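Pyruvate synthase subunit PorC (Thermotoga maritima MSB8, PDB 2RAA) serves as the gamma chain of the heterotetrameric pyruvate synthase, which converts pyruvate and CoA to acetyl-CoA and CO2 while reducing ferredoxin. Local coordinates at residues K18-R23 with P85-V90; V50-E55 with A67-G72; A99-L104 with K123-N128; P149-L154 with R191-G196; A156-T161 with R195-V200. All coordinates share one frame; numbering follows the deposited sequence. Where two conformers were deposited one is given.

Contact 1: residues K18-R23 with P85-V90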
# COMPACT_ATOMS: atom_id res chain seq x y z
N LYS A 18 9.12 -18.48 2.27
CA LYS A 18 8.76 -18.77 0.84
C LYS A 18 7.87 -17.71 0.15
O LYS A 18 7.76 -17.68 -1.07
CB LYS A 18 8.09 -20.15 0.71
N TYR A 19 7.25 -16.84 0.96
CA TYR A 19 6.34 -15.78 0.52
C TYR A 19 6.71 -14.45 1.20
O TYR A 19 6.97 -14.44 2.41
CB TYR A 19 4.86 -16.17 0.87
CG TYR A 19 4.21 -17.16 -0.09
CD1 TYR A 19 3.77 -16.76 -1.34
CD2 TYR A 19 4.04 -18.50 0.25
CE1 TYR A 19 3.20 -17.66 -2.26
CE2 TYR A 19 3.45 -19.41 -0.66
CZ TYR A 19 3.03 -18.98 -1.91
OH TYR A 19 2.44 -19.84 -2.83
N PHE A 20 6.71 -13.36 0.45
CA PHE A 20 6.88 -12.02 0.99
C PHE A 20 5.47 -11.55 1.35
O PHE A 20 4.53 -11.68 0.57
CB PHE A 20 7.51 -11.08 -0.07
CG PHE A 20 7.82 -9.70 0.43
CD1 PHE A 20 9.00 -9.44 1.07
CD2 PHE A 20 6.93 -8.66 0.27
CE1 PHE A 20 9.29 -8.19 1.53
CE2 PHE A 20 7.22 -7.40 0.75
CZ PHE A 20 8.42 -7.18 1.37
N GLU A 21 5.32 -10.98 2.52
CA GLU A 21 4.01 -10.69 3.02
C GLU A 21 3.75 -9.23 3.39
O GLU A 21 4.54 -8.63 4.07
CB GLU A 21 3.81 -11.55 4.24
CG GLU A 21 2.39 -11.52 4.72
CD GLU A 21 2.20 -12.33 5.97
OE1 GLU A 21 2.76 -13.46 6.04
OE2 GLU A 21 1.51 -11.79 6.87
N ILE A 22 2.57 -8.73 3.02
CA ILE A 22 2.17 -7.36 3.21
C ILE A 22 0.78 -7.28 3.84
O ILE A 22 -0.12 -7.95 3.41
CB ILE A 22 2.07 -6.68 1.85
CG1 ILE A 22 3.44 -6.76 1.12
CG2 ILE A 22 1.60 -5.23 2.04
CD1 ILE A 22 3.33 -6.77 -0.38
N ARG A 23 0.60 -6.46 4.87
CA ARG A 23 -0.70 -6.35 5.52
C ARG A 23 -1.13 -4.91 5.45
O ARG A 23 -0.39 -4.03 5.82
CB ARG A 23 -0.64 -6.79 6.97
CG ARG A 23 -1.99 -6.73 7.69
CD ARG A 23 -1.84 -7.30 9.10
NE ARG A 23 -1.09 -6.39 9.95
CZ ARG A 23 -0.47 -6.74 11.07
NH1 ARG A 23 -0.43 -8.00 11.48
NH2 ARG A 23 0.16 -5.80 11.75
N PRO A 85 3.81 -9.91 9.05
CA PRO A 85 4.08 -9.28 7.77
C PRO A 85 5.46 -8.66 7.65
O PRO A 85 6.04 -8.17 8.61
CB PRO A 85 3.03 -8.18 7.72
CG PRO A 85 2.86 -7.80 9.13
CD PRO A 85 2.94 -9.08 9.90
N ASP A 86 5.96 -8.66 6.42
CA ASP A 86 7.22 -8.02 6.08
C ASP A 86 7.02 -6.52 5.95
O ASP A 86 7.98 -5.76 6.13
CB ASP A 86 7.74 -8.59 4.76
CG ASP A 86 8.12 -10.08 4.87
OD1 ASP A 86 9.03 -10.40 5.66
OD2 ASP A 86 7.52 -10.93 4.16
N VAL A 87 5.78 -6.11 5.67
CA VAL A 87 5.45 -4.69 5.49
C VAL A 87 4.04 -4.46 5.94
O VAL A 87 3.18 -5.27 5.66
CB VAL A 87 5.49 -4.25 3.98
CG1 VAL A 87 5.12 -2.78 3.80
CG2 VAL A 87 6.91 -4.51 3.38
N VAL A 88 3.82 -3.36 6.64
CA VAL A 88 2.49 -2.94 7.09
C VAL A 88 2.27 -1.62 6.41
O VAL A 88 3.14 -0.76 6.43
CB VAL A 88 2.39 -2.81 8.66
CG1 VAL A 88 1.12 -2.14 9.07
CG2 VAL A 88 2.49 -4.22 9.32
N VAL A 89 1.09 -1.48 5.80
CA VAL A 89 0.73 -0.33 4.98
C VAL A 89 -0.52 0.26 5.59
O VAL A 89 -1.51 -0.42 5.74
CB VAL A 89 0.41 -0.75 3.53
CG1 VAL A 89 0.01 0.44 2.70
CG2 VAL A 89 1.59 -1.45 2.90
N VAL A 90 -0.45 1.52 5.99
CA VAL A 90 -1.57 2.16 6.67
C VAL A 90 -2.00 3.33 5.80
O VAL A 90 -1.33 4.34 5.73
CB VAL A 90 -1.18 2.59 8.12
CG1 VAL A 90 -2.28 3.39 8.77
CG2 VAL A 90 -0.85 1.35 8.95
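The parallel pairing of strands 19-27 and 87-90, in the middle of the mixed sheet, is carried on the backbone by I22 beside V87 and R23 beside V88. R23 N donates to V87 O at 2.9 Å and R23 O accepts from V89 N. Ahead of this regular stretch the pairing is taken over by D86. Its OD2 receives the backbone N of E21 at 2.7 Å through the anti lone pair, in a bond of 160°, while E21 O accepts from both D86 N and V87 N. The carboxylate and two amides thus grip the peptide groups flanking E21 as the second strand begins. The D86 CB lies over one face of the F20 ring, toward its rim, 3.9 Å from the ring centroid in a CH-pi contact. CG of F20 stands anti to the backbone N (chi1 -176°), and the ring extends to V87, with F20 CZ 3.7 Å from V87 CG2. On this side of the sheet, which helix 150-161 covers at V87 and V89, I22 CG2 also meets V89 CG2 at 3.9 Å. Such parallel strands under a helix are the central element of this alpha/beta fold. The other side carries R23 and V88. There P85 CG sits 4.0 Å above the centre of the R23 guanidinium plane, and R23 NH2 runs beside V88 CG2 at 3.7 Å. The guanidinium is fixed in rotation by hydrogen bonds to H25, V82 O and the carbonyls of I100 and E102.

Contact 2: residues V50-E55 with A67-G72. With SO4 (sulfate ion), chain C.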
# COMPACT_ATOMS: atom_id res chain seq x y z
N VAL A 50 0.74 -16.18 -5.85
CA VAL A 50 0.17 -15.07 -5.08
C VAL A 50 -1.12 -15.42 -4.36
O VAL A 50 -1.85 -16.31 -4.75
CB VAL A 50 -0.13 -13.88 -5.98
CG1 VAL A 50 1.16 -13.44 -6.64
CG2 VAL A 50 -1.19 -14.23 -7.00
N GLN A 51 -1.35 -14.70 -3.29
CA GLN A 51 -2.61 -14.76 -2.59
C GLN A 51 -2.91 -13.36 -2.12
O GLN A 51 -1.99 -12.58 -1.82
CB GLN A 51 -2.47 -15.70 -1.41
CG GLN A 51 -3.76 -15.89 -0.66
CD GLN A 51 -3.57 -16.68 0.58
OE1 GLN A 51 -2.75 -16.32 1.43
NE2 GLN A 51 -4.32 -17.75 0.72
N ALA A 52 -4.20 -13.06 -2.03
CA ALA A 52 -4.69 -11.76 -1.62
C ALA A 52 -6.15 -11.83 -1.24
O ALA A 52 -6.97 -12.27 -2.04
CB ALA A 52 -4.55 -10.80 -2.75
N PHE A 53 -6.50 -11.38 -0.05
CA PHE A 53 -7.90 -11.34 0.33
C PHE A 53 -8.09 -10.24 1.34
O PHE A 53 -7.11 -9.75 1.88
CB PHE A 53 -8.28 -12.66 0.97
CG PHE A 53 -7.32 -13.07 2.03
CD1 PHE A 53 -6.12 -13.70 1.68
CD2 PHE A 53 -7.57 -12.79 3.37
CE1 PHE A 53 -5.19 -14.07 2.67
CE2 PHE A 53 -6.66 -13.16 4.36
CZ PHE A 53 -5.46 -13.80 4.00
N PRO A 54 -9.34 -9.84 1.59
CA PRO A 54 -9.63 -8.90 2.66
C PRO A 54 -10.15 -9.59 3.91
O PRO A 54 -10.39 -10.78 3.90
CB PRO A 54 -10.73 -8.02 2.04
CG PRO A 54 -11.31 -8.84 0.87
CD PRO A 54 -10.57 -10.16 0.85
N GLU A 55 -10.27 -8.82 4.99
CA GLU A 55 -10.94 -9.23 6.23
C GLU A 55 -11.71 -8.02 6.80
O GLU A 55 -11.11 -7.07 7.28
CB GLU A 55 -9.97 -9.78 7.29
CG GLU A 55 -9.67 -11.29 7.16
CD GLU A 55 -8.85 -11.85 8.33
OE1 GLU A 55 -8.68 -11.12 9.34
OE2 GLU A 55 -8.36 -13.02 8.23
N ALA A 67 -6.42 -5.88 4.43
CA ALA A 67 -6.27 -6.69 3.23
C ALA A 67 -4.87 -7.32 3.40
O ALA A 67 -4.14 -6.89 4.27
CB ALA A 67 -6.36 -5.85 1.97
N PHE A 68 -4.50 -8.32 2.61
CA PHE A 68 -3.26 -9.04 2.77
C PHE A 68 -2.75 -9.46 1.44
O PHE A 68 -3.53 -9.78 0.60
CB PHE A 68 -3.54 -10.33 3.56
CG PHE A 68 -4.22 -10.10 4.89
CD1 PHE A 68 -5.59 -10.03 5.00
CD2 PHE A 68 -3.47 -9.95 6.04
CE1 PHE A 68 -6.18 -9.79 6.24
CE2 PHE A 68 -4.08 -9.71 7.27
CZ PHE A 68 -5.40 -9.62 7.36
N ASN A 69 -1.43 -9.47 1.24
CA ASN A 69 -0.82 -10.08 0.07
C ASN A 69 0.27 -11.01 0.54
O ASN A 69 0.99 -10.68 1.50
CB ASN A 69 -0.15 -9.07 -0.88
CG ASN A 69 -1.13 -8.16 -1.56
OD1 ASN A 69 -1.38 -7.10 -1.06
ND2 ASN A 69 -1.68 -8.56 -2.71
N ARG A 70 0.35 -12.16 -0.12
CA ARG A 70 1.48 -13.05 -0.05
C ARG A 70 1.91 -13.21 -1.47
O ARG A 70 1.07 -13.41 -2.36
CB ARG A 70 1.12 -14.39 0.54
CG ARG A 70 0.59 -14.27 1.96
CD ARG A 70 0.64 -15.63 2.64
NE ARG A 70 0.43 -15.55 4.09
CZ ARG A 70 -0.73 -15.75 4.71
NH1 ARG A 70 -1.85 -16.05 4.04
NH2 ARG A 70 -0.79 -15.64 6.03
N ILE A 71 3.20 -12.97 -1.70
CA ILE A 71 3.77 -13.05 -3.05
C ILE A 71 5.02 -13.94 -2.92
O ILE A 71 5.87 -13.63 -2.14
CB ILE A 71 4.13 -11.69 -3.55
CG1 ILE A 71 2.85 -10.86 -3.75
CG2 ILE A 71 4.90 -11.82 -4.84
CD1 ILE A 71 3.08 -9.42 -3.83
N GLY A 72 5.07 -15.05 -3.65
CA GLY A 72 6.15 -16.04 -3.48
C GLY A 72 7.41 -15.42 -3.97
O GLY A 72 7.40 -14.66 -4.95
S SO4 C . 1.99 -15.27 8.68
O1 SO4 C . 2.66 -16.03 9.72
O2 SO4 C . 2.47 -13.88 8.78
O3 SO4 C . 2.36 -15.86 7.39
O4 SO4 C . 0.54 -15.35 8.91
O HOH W 1 -0.62 -10.95 -3.42
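F68, R70 and Q51, joined by F53, carry the pairing of the antiparallel strands 50-55 and 64-72. The F68 ring lies nearly parallel to that of F53, the planes 24° apart, but the two are offset so that little of one ring lies over the other, and their centroids stand 5.0 Å apart. The touching is done by F53 CE2, which comes within 3.4 Å of F68 CD1, and by F68 CB, which lies over one face of the F53 ring toward its rim. F53 reaches this place with CG between its backbone N and carbonyl carbon (chi1 49°). E55 meets the far part of F68 with its aliphatic chain, CG being 3.9 Å from F68 CE1, while its carboxylate is in a salt bridge with R66. R70 and Q51 run side by side in the same direction from a hydrogen-bonded pair. At their ends R70 NH1 donates to Q51 OE1 at 2.8 Å, with the oxygen in the guanidinium plane and the donor in the amide plane. R70 NH2 makes weak bonds to a sulfate ion, probably from the crystallisation liquor, which is also held by the backbone N atoms of E83 and N84. On the reverse side, water 1 links Q51 O to N69 ND2, accepting from the latter at 2.7 Å. Helix 32-45 covers this side at A52 and N69, and N69 ND2 also binds S36 O. Q51 N to R70 O and R70 N to Q51 O, both 2.9 Å, together close the ring of a hydrogen-bonded pair in an antiparallel beta hairpin, whose strand 50-55 is outermost in the sheet of this chain.

Contact 3: residues A99-L104 with K123-N128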
# COMPACT_ATOMS: atom_id res chain seq x y z
N ALA A 99 -1.23 -1.73 18.00
CA ALA A 99 -1.86 -2.97 17.54
C ALA A 99 -1.66 -3.17 16.03
O ALA A 99 -1.57 -4.30 15.55
CB ALA A 99 -3.35 -2.93 17.84
N ILE A 100 -1.56 -2.06 15.32
CA ILE A 100 -1.47 -2.05 13.85
C ILE A 100 -0.10 -2.55 13.40
O ILE A 100 0.08 -2.83 12.23
CB ILE A 100 -1.77 -0.60 13.29
CG1 ILE A 100 -2.89 -0.65 12.25
CG2 ILE A 100 -0.52 0.13 12.79
CD1 ILE A 100 -4.26 -0.99 12.91
N VAL A 101 0.84 -2.65 14.33
CA VAL A 101 2.22 -3.01 14.04
C VAL A 101 2.60 -4.39 14.62
O VAL A 101 3.76 -4.82 14.56
CB VAL A 101 3.14 -1.86 14.50
CG1 VAL A 101 4.53 -2.35 14.84
CG2 VAL A 101 3.17 -0.75 13.44
N GLU A 102 1.60 -5.12 15.10
CA GLU A 102 1.81 -6.46 15.63
C GLU A 102 2.38 -7.40 14.58
O GLU A 102 1.88 -7.46 13.47
CB GLU A 102 0.50 -7.02 16.18
CG GLU A 102 0.14 -6.45 17.54
CD GLU A 102 -1.06 -7.12 18.18
OE1 GLU A 102 -1.97 -7.55 17.43
OE2 GLU A 102 -1.11 -7.19 19.44
N GLY A 103 3.42 -8.14 14.95
CA GLY A 103 4.05 -9.10 14.03
C GLY A 103 5.06 -8.51 13.07
O GLY A 103 5.76 -9.24 12.35
N LEU A 104 5.18 -7.18 13.07
CA LEU A 104 6.13 -6.50 12.19
C LEU A 104 7.53 -6.56 12.79
O LEU A 104 7.81 -6.00 13.86
CB LEU A 104 5.70 -5.05 11.89
CG LEU A 104 6.50 -4.25 10.84
CD1 LEU A 104 6.55 -4.93 9.45
CD2 LEU A 104 5.92 -2.86 10.72
N LYS A 123 5.72 7.60 17.53
CA LYS A 123 5.02 7.84 18.79
C LYS A 123 3.72 7.07 18.82
O LYS A 123 3.42 6.40 19.81
CB LYS A 123 4.72 9.34 18.98
CG LYS A 123 4.05 9.70 20.33
N LYS A 124 2.97 7.16 17.73
CA LYS A 124 1.65 6.51 17.63
C LYS A 124 1.71 4.98 17.64
O LYS A 124 0.79 4.32 18.15
CB LYS A 124 0.91 7.01 16.37
CG LYS A 124 0.12 8.29 16.59
CD LYS A 124 -1.25 7.96 17.17
CE LYS A 124 -2.04 9.19 17.61
NZ LYS A 124 -1.54 9.77 18.90
N THR A 125 2.78 4.41 17.10
CA THR A 125 2.89 2.96 16.95
C THR A 125 3.88 2.28 17.89
O THR A 125 3.64 1.16 18.35
CB THR A 125 3.33 2.60 15.51
OG1 THR A 125 4.62 3.18 15.26
CG2 THR A 125 2.30 3.08 14.47
N GLY A 126 5.00 2.94 18.14
CA GLY A 126 6.09 2.36 18.92
C GLY A 126 6.98 1.49 18.05
O GLY A 126 7.71 0.61 18.53
N PHE A 127 6.93 1.74 16.74
CA PHE A 127 7.74 1.01 15.80
C PHE A 127 9.11 1.67 15.57
O PHE A 127 9.23 2.77 15.02
CB PHE A 127 7.00 0.87 14.47
CG PHE A 127 7.71 -0.02 13.50
CD1 PHE A 127 7.84 -1.38 13.77
CD2 PHE A 127 8.28 0.49 12.35
CE1 PHE A 127 8.52 -2.21 12.91
CE2 PHE A 127 8.97 -0.34 11.47
CZ PHE A 127 9.10 -1.69 11.75
N ASN A 128 10.14 0.98 16.04
CA ASN A 128 11.52 1.31 15.69
C ASN A 128 11.68 0.40 14.49
O ASN A 128 11.18 -0.72 14.51
CB ASN A 128 12.46 0.94 16.81
CG ASN A 128 12.01 1.53 18.13
OD1 ASN A 128 11.55 0.80 19.02
ND2 ASN A 128 12.10 2.86 18.27
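V101 and L104 meet F127 and T125 with carbon atoms alone, each side chain crossing its partner at about a right angle. F127 holds CG anti to its backbone N, beside the carbonyl carbon (chi1 -173°), and L104 CD2 comes down over one face of its ring, 3.7 Å from the centroid in a CH-pi contact and offset toward the rim. Both L104 CD2 and L104 CG are 3.5 Å from F127 CE1, so the leucine branch point takes part as well as the methyl. V101 splits its two methyls between two partners: CG1 approaches F127 CD1 at 3.6 Å, and CG2 lies 3.9 Å from T125 CB. The loop carrying these residues, between strands 87-90 and 109-113, is shaped by a type II beta turn from V101 to L104, with G103 at a positive phi; the turn brings both side chains to the same partner ring. Opposite it, helix 118-125 ends at T125, and an ST turn leads on toward strand 130-134. T125 OG1, between the backbone N and carbonyl carbon (chi1 61°), accepts from F127 N at 3.1 Å and is also hydrogen-bonded to V121 O. This leaves T125 CG2 beside its own backbone N, 4.1 Å from V101 CG2. L110 of strand 109-113 touches V101, L104, T125 and F127 alike, joining the loop and the helix end to the sheet.

Contact 4: residues P149-L154 with R191-G196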
# COMPACT_ATOMS: atom_id res chain seq x y z
N PRO A 149 -6.40 7.23 -1.66
CA PRO A 149 -4.92 7.17 -1.66
C PRO A 149 -4.26 5.90 -2.10
O PRO A 149 -3.04 5.80 -2.04
CB PRO A 149 -4.59 7.31 -0.17
CG PRO A 149 -5.71 6.59 0.51
CD PRO A 149 -6.93 6.81 -0.35
N ASN A 150 -5.04 4.95 -2.58
CA ASN A 150 -4.58 3.62 -2.80
C ASN A 150 -3.55 3.48 -3.91
O ASN A 150 -2.60 2.76 -3.71
CB ASN A 150 -5.75 2.63 -2.90
CG ASN A 150 -6.69 2.90 -4.08
OD1 ASN A 150 -6.72 4.00 -4.64
ND2 ASN A 150 -7.46 1.87 -4.46
N THR A 151 -3.68 4.22 -5.02
CA THR A 151 -2.73 4.07 -6.13
C THR A 151 -1.36 4.66 -5.82
O THR A 151 -0.33 4.02 -6.07
CB THR A 151 -3.27 4.58 -7.46
OG1 THR A 151 -4.46 3.85 -7.78
CG2 THR A 151 -2.25 4.35 -8.62
N PRO A 152 -1.32 5.88 -5.28
CA PRO A 152 0.01 6.32 -4.84
C PRO A 152 0.61 5.44 -3.75
O PRO A 152 1.83 5.28 -3.69
CB PRO A 152 -0.26 7.74 -4.32
CG PRO A 152 -1.50 8.19 -5.04
CD PRO A 152 -2.34 6.93 -5.08
N MSE A 153 -0.20 4.87 -2.87
CA MSE A 153 0.35 3.97 -1.84
C MSE A 153 0.94 2.72 -2.51
O MSE A 153 2.00 2.21 -2.11
CB MSE A 153 -0.69 3.61 -0.80
CG MSE A 153 -1.07 4.76 0.10
SE MSE A 153 0.36 5.45 1.17
CE MSE A 153 0.30 4.11 2.65
N LEU A 154 0.28 2.23 -3.55
CA LEU A 154 0.89 1.14 -4.31
C LEU A 154 2.22 1.52 -4.87
O LEU A 154 3.16 0.73 -4.83
CB LEU A 154 -0.01 0.75 -5.47
CG LEU A 154 -0.75 -0.54 -5.34
CD1 LEU A 154 -1.57 -0.66 -6.58
CD2 LEU A 154 0.29 -1.63 -5.22
N ARG A 191 0.12 8.33 -13.51
CA ARG A 191 0.86 9.42 -12.88
C ARG A 191 0.72 9.35 -11.37
O ARG A 191 1.66 9.61 -10.65
CB ARG A 191 0.35 10.77 -13.33
CG ARG A 191 0.79 11.16 -14.71
CD ARG A 191 0.51 12.64 -14.94
NE ARG A 191 -0.90 12.93 -15.23
CZ ARG A 191 -1.44 12.80 -16.44
NH1 ARG A 191 -0.71 12.37 -17.46
NH2 ARG A 191 -2.72 13.09 -16.62
N ALA A 192 -0.46 9.02 -10.89
CA ALA A 192 -0.68 8.89 -9.45
C ALA A 192 0.23 7.79 -8.90
O ALA A 192 0.86 7.95 -7.86
CB ALA A 192 -2.16 8.64 -9.15
N LEU A 193 0.36 6.68 -9.64
CA LEU A 193 1.22 5.59 -9.19
C LEU A 193 2.68 6.05 -9.18
O LEU A 193 3.35 5.93 -8.17
CB LEU A 193 1.01 4.33 -10.04
CG LEU A 193 1.93 3.15 -9.72
CD1 LEU A 193 1.44 2.28 -8.51
CD2 LEU A 193 2.06 2.32 -10.95
N ARG A 194 3.14 6.63 -10.29
CA ARG A 194 4.49 7.13 -10.41
C ARG A 194 4.85 8.15 -9.34
O ARG A 194 5.93 8.06 -8.77
CB ARG A 194 4.70 7.77 -11.78
CG ARG A 194 4.65 6.79 -12.96
CD ARG A 194 5.19 7.45 -14.23
NE ARG A 194 4.51 7.02 -15.46
CZ ARG A 194 3.69 7.78 -16.21
NH1 ARG A 194 3.41 9.05 -15.88
NH2 ARG A 194 3.14 7.26 -17.31
N ARG A 195 3.98 9.14 -9.09
CA ARG A 195 4.26 10.13 -8.08
C ARG A 195 4.34 9.56 -6.66
O ARG A 195 5.08 10.09 -5.83
CB ARG A 195 3.29 11.34 -8.16
CG ARG A 195 3.72 12.42 -9.21
CD ARG A 195 2.93 13.72 -9.03
NE ARG A 195 3.15 14.35 -7.71
CZ ARG A 195 2.33 15.24 -7.14
NH1 ARG A 195 1.21 15.58 -7.76
NH2 ARG A 195 2.60 15.76 -5.92
N GLY A 196 3.58 8.51 -6.33
CA GLY A 196 3.77 7.85 -5.01
C GLY A 196 5.13 7.13 -5.01
O GLY A 196 5.84 7.07 -4.01
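T151 and P152 of helix 150-161 pack against A192, L193 and G196 of helix 183-199, the two short segments crossing at -46° with their axes 6.8 Å apart. The apolar contacts come first. T151 CG2 touches L193 CB at 3.6 Å, the two side chains crossing at about a right angle. L193 turns CD1 (chi2 82°) across to L154 CB at 3.7 Å. On the other flank P152 CG lies 4.2 Å from A192 CB. L154 and L193 both continue onto I169 of helix 166-176, whereas P152 continues onto A136 and I139 of helix 136-143. A methyl also meets a backbone carbonyl, L193 CD1 lying 3.5 Å from T151 O. The last kind is CA-H...O contact between the backbones. G196 CA points its hydrogen at P152 O, 3.5 Å away with an angle at H of 157°, and P152 CA lies 3.5 Å from A192 O. The CA atoms of P152 and G196 are 4.1 Å apart, G196 having no side chain between the backbones. The chemistry is that of a buried, apolar helix crossing in which glycine permits backbone-to-backbone closeness and C-H donors face the carbonyl oxygens.

Contact 5: residues A156-T161 with R195-V200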
# COMPACT_ATOMS: atom_id res chain seq x y z
N ALA A 156 4.31 3.91 -3.92
CA ALA A 156 5.19 3.96 -2.74
C ALA A 156 5.65 2.58 -2.33
O ALA A 156 6.82 2.37 -2.06
CB ALA A 156 4.51 4.61 -1.58
N LEU A 157 4.73 1.63 -2.28
CA LEU A 157 5.05 0.24 -1.90
C LEU A 157 6.08 -0.41 -2.79
O LEU A 157 7.00 -1.10 -2.32
CB LEU A 157 3.78 -0.59 -1.96
CG LEU A 157 3.82 -2.02 -1.40
CD1 LEU A 157 4.31 -2.08 0.07
CD2 LEU A 157 2.45 -2.55 -1.57
N VAL A 158 5.85 -0.25 -4.09
CA VAL A 158 6.72 -0.81 -5.08
C VAL A 158 8.09 -0.19 -4.93
O VAL A 158 9.10 -0.88 -4.96
CB VAL A 158 6.16 -0.58 -6.48
CG1 VAL A 158 7.27 -0.73 -7.55
CG2 VAL A 158 4.98 -1.52 -6.68
N ARG A 159 8.12 1.12 -4.74
CA ARG A 159 9.36 1.82 -4.51
C ARG A 159 10.12 1.30 -3.27
O ARG A 159 11.28 0.92 -3.40
CB ARG A 159 9.11 3.31 -4.44
CG ARG A 159 10.30 4.18 -4.11
CD ARG A 159 11.26 4.35 -5.28
NE ARG A 159 12.42 5.11 -4.86
CZ ARG A 159 12.52 6.44 -4.85
NH1 ARG A 159 11.53 7.22 -5.27
NH2 ARG A 159 13.64 6.99 -4.42
N VAL A 160 9.49 1.22 -2.10
CA VAL A 160 10.25 0.81 -0.88
C VAL A 160 10.51 -0.66 -0.69
O VAL A 160 11.34 -1.02 0.13
CB VAL A 160 9.60 1.32 0.42
CG1 VAL A 160 9.31 2.79 0.28
CG2 VAL A 160 8.30 0.49 0.76
N THR A 161 9.82 -1.53 -1.42
CA THR A 161 10.04 -2.97 -1.32
C THR A 161 10.63 -3.60 -2.58
O THR A 161 11.14 -4.70 -2.53
CB THR A 161 8.71 -3.73 -1.11
OG1 THR A 161 7.85 -3.51 -2.24
CG2 THR A 161 8.00 -3.32 0.16
N ARG A 195 3.98 9.14 -9.09
CA ARG A 195 4.26 10.13 -8.08
C ARG A 195 4.34 9.56 -6.66
O ARG A 195 5.08 10.09 -5.83
CB ARG A 195 3.29 11.34 -8.16
CG ARG A 195 3.72 12.42 -9.21
CD ARG A 195 2.93 13.72 -9.03
NE ARG A 195 3.15 14.35 -7.71
CZ ARG A 195 2.33 15.24 -7.14
NH1 ARG A 195 1.21 15.58 -7.76
NH2 ARG A 195 2.60 15.76 -5.92
N GLY A 196 3.58 8.51 -6.33
CA GLY A 196 3.77 7.85 -5.01
C GLY A 196 5.13 7.13 -5.01
O GLY A 196 5.84 7.07 -4.01
N TYR A 197 5.49 6.55 -6.15
CA TYR A 197 6.78 5.85 -6.30
C TYR A 197 7.91 6.83 -6.05
O TYR A 197 8.74 6.60 -5.17
CB TYR A 197 6.91 5.26 -7.68
CG TYR A 197 8.22 4.55 -7.97
CD1 TYR A 197 9.31 5.25 -8.44
CD2 TYR A 197 8.34 3.18 -7.82
CE1 TYR A 197 10.51 4.63 -8.74
CE2 TYR A 197 9.54 2.53 -8.11
CZ TYR A 197 10.63 3.27 -8.57
OH TYR A 197 11.86 2.67 -8.88
N GLU A 198 7.89 7.96 -6.76
CA GLU A 198 8.90 9.02 -6.64
C GLU A 198 8.99 9.73 -5.30
O GLU A 198 10.09 9.99 -4.82
CB GLU A 198 8.63 10.08 -7.69
CG GLU A 198 8.98 9.63 -9.09
CD GLU A 198 8.28 10.40 -10.19
OE1 GLU A 198 7.64 11.47 -9.93
OE2 GLU A 198 8.39 9.90 -11.33
N GLU A 199 7.84 10.05 -4.71
CA GLU A 199 7.80 10.93 -3.56
C GLU A 199 7.85 10.31 -2.17
O GLU A 199 8.02 11.03 -1.21
CB GLU A 199 6.61 11.87 -3.72
CG GLU A 199 7.01 13.07 -4.59
CD GLU A 199 5.96 13.50 -5.58
OE1 GLU A 199 4.82 13.85 -5.15
OE2 GLU A 199 6.29 13.52 -6.80
N VAL A 200 7.74 9.01 -2.05
CA VAL A 200 7.77 8.40 -0.72
C VAL A 200 9.13 8.71 -0.07
O VAL A 200 10.15 8.68 -0.75
CB VAL A 200 7.56 6.88 -0.80
CG1 VAL A 200 8.62 6.22 -1.74
CG2 VAL A 200 7.55 6.26 0.61
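R159 lies across Y197 and reaches past it to the end of helix 183-199, combining a CH-pi contact with hydrogen bonds. Its CD stands over the centre of the Y197 ring, 3.5 Å from the centroid and 13° off the ring normal, while R159 CB covers the same ring nearer CD2. The chain is bent at CG (chi2 75°), which puts CD over the ring. Beyond it, NH1 donates to Y197 O at 2.9 Å and, weakly, to E198 O at 3.2 Å. Both carbonyls belong to the last turn of the helix, so the positive guanidinium probably also gains from the partial negative charge there. The apolar contacts gather round V200, the first residue beyond the helix: its CG1 meets R159 CG at 3.5 Å, its CG2 meets V160 CG1 at 3.9 Å, and its CB faces A156 CB. V158 CG1 approaches the Y197 ring at its edge, 4.0 Å from CE2. A backbone contact completes the set, A156 CA lying 3.4 Å from G196 O. Within helix 183-199, R195 grips E199 side-on, with NE and NH2 both donating to OE1 in a salt bridge. L111 touches A156 and V200, and C132, disulfide-bonded to C202, touches V160 and V200. Helix 150-161 lies on the sheet, and helix 183-199 crosses that helix at -39°, the chain meeting the sheet through V200 as it runs into strand 201-202, as in a layered alpha/beta fold.

From the N terminus, strand 19-27 opens contact 1, which closes only when strand 87-90 pairs beside it. The hairpin of contact 2 is nested inside that loop, and its strand 64-72 pairs with strand 19-27 on the side away from 87-90. Contact 3 follows in series, closing the stretch round strand 109-113; it touches contact 1 where carbonyls of the 99-104 loop receive R23. Contacts 4 and 5 come last and share R195 and G196: both join helices 150-161 and 183-199, contact 5 beginning further along the first helix and ending further along the second, so the two loops overlap without nesting. L157 and T161 then pack on V87, tying this helix pair to the sheet of contact 1.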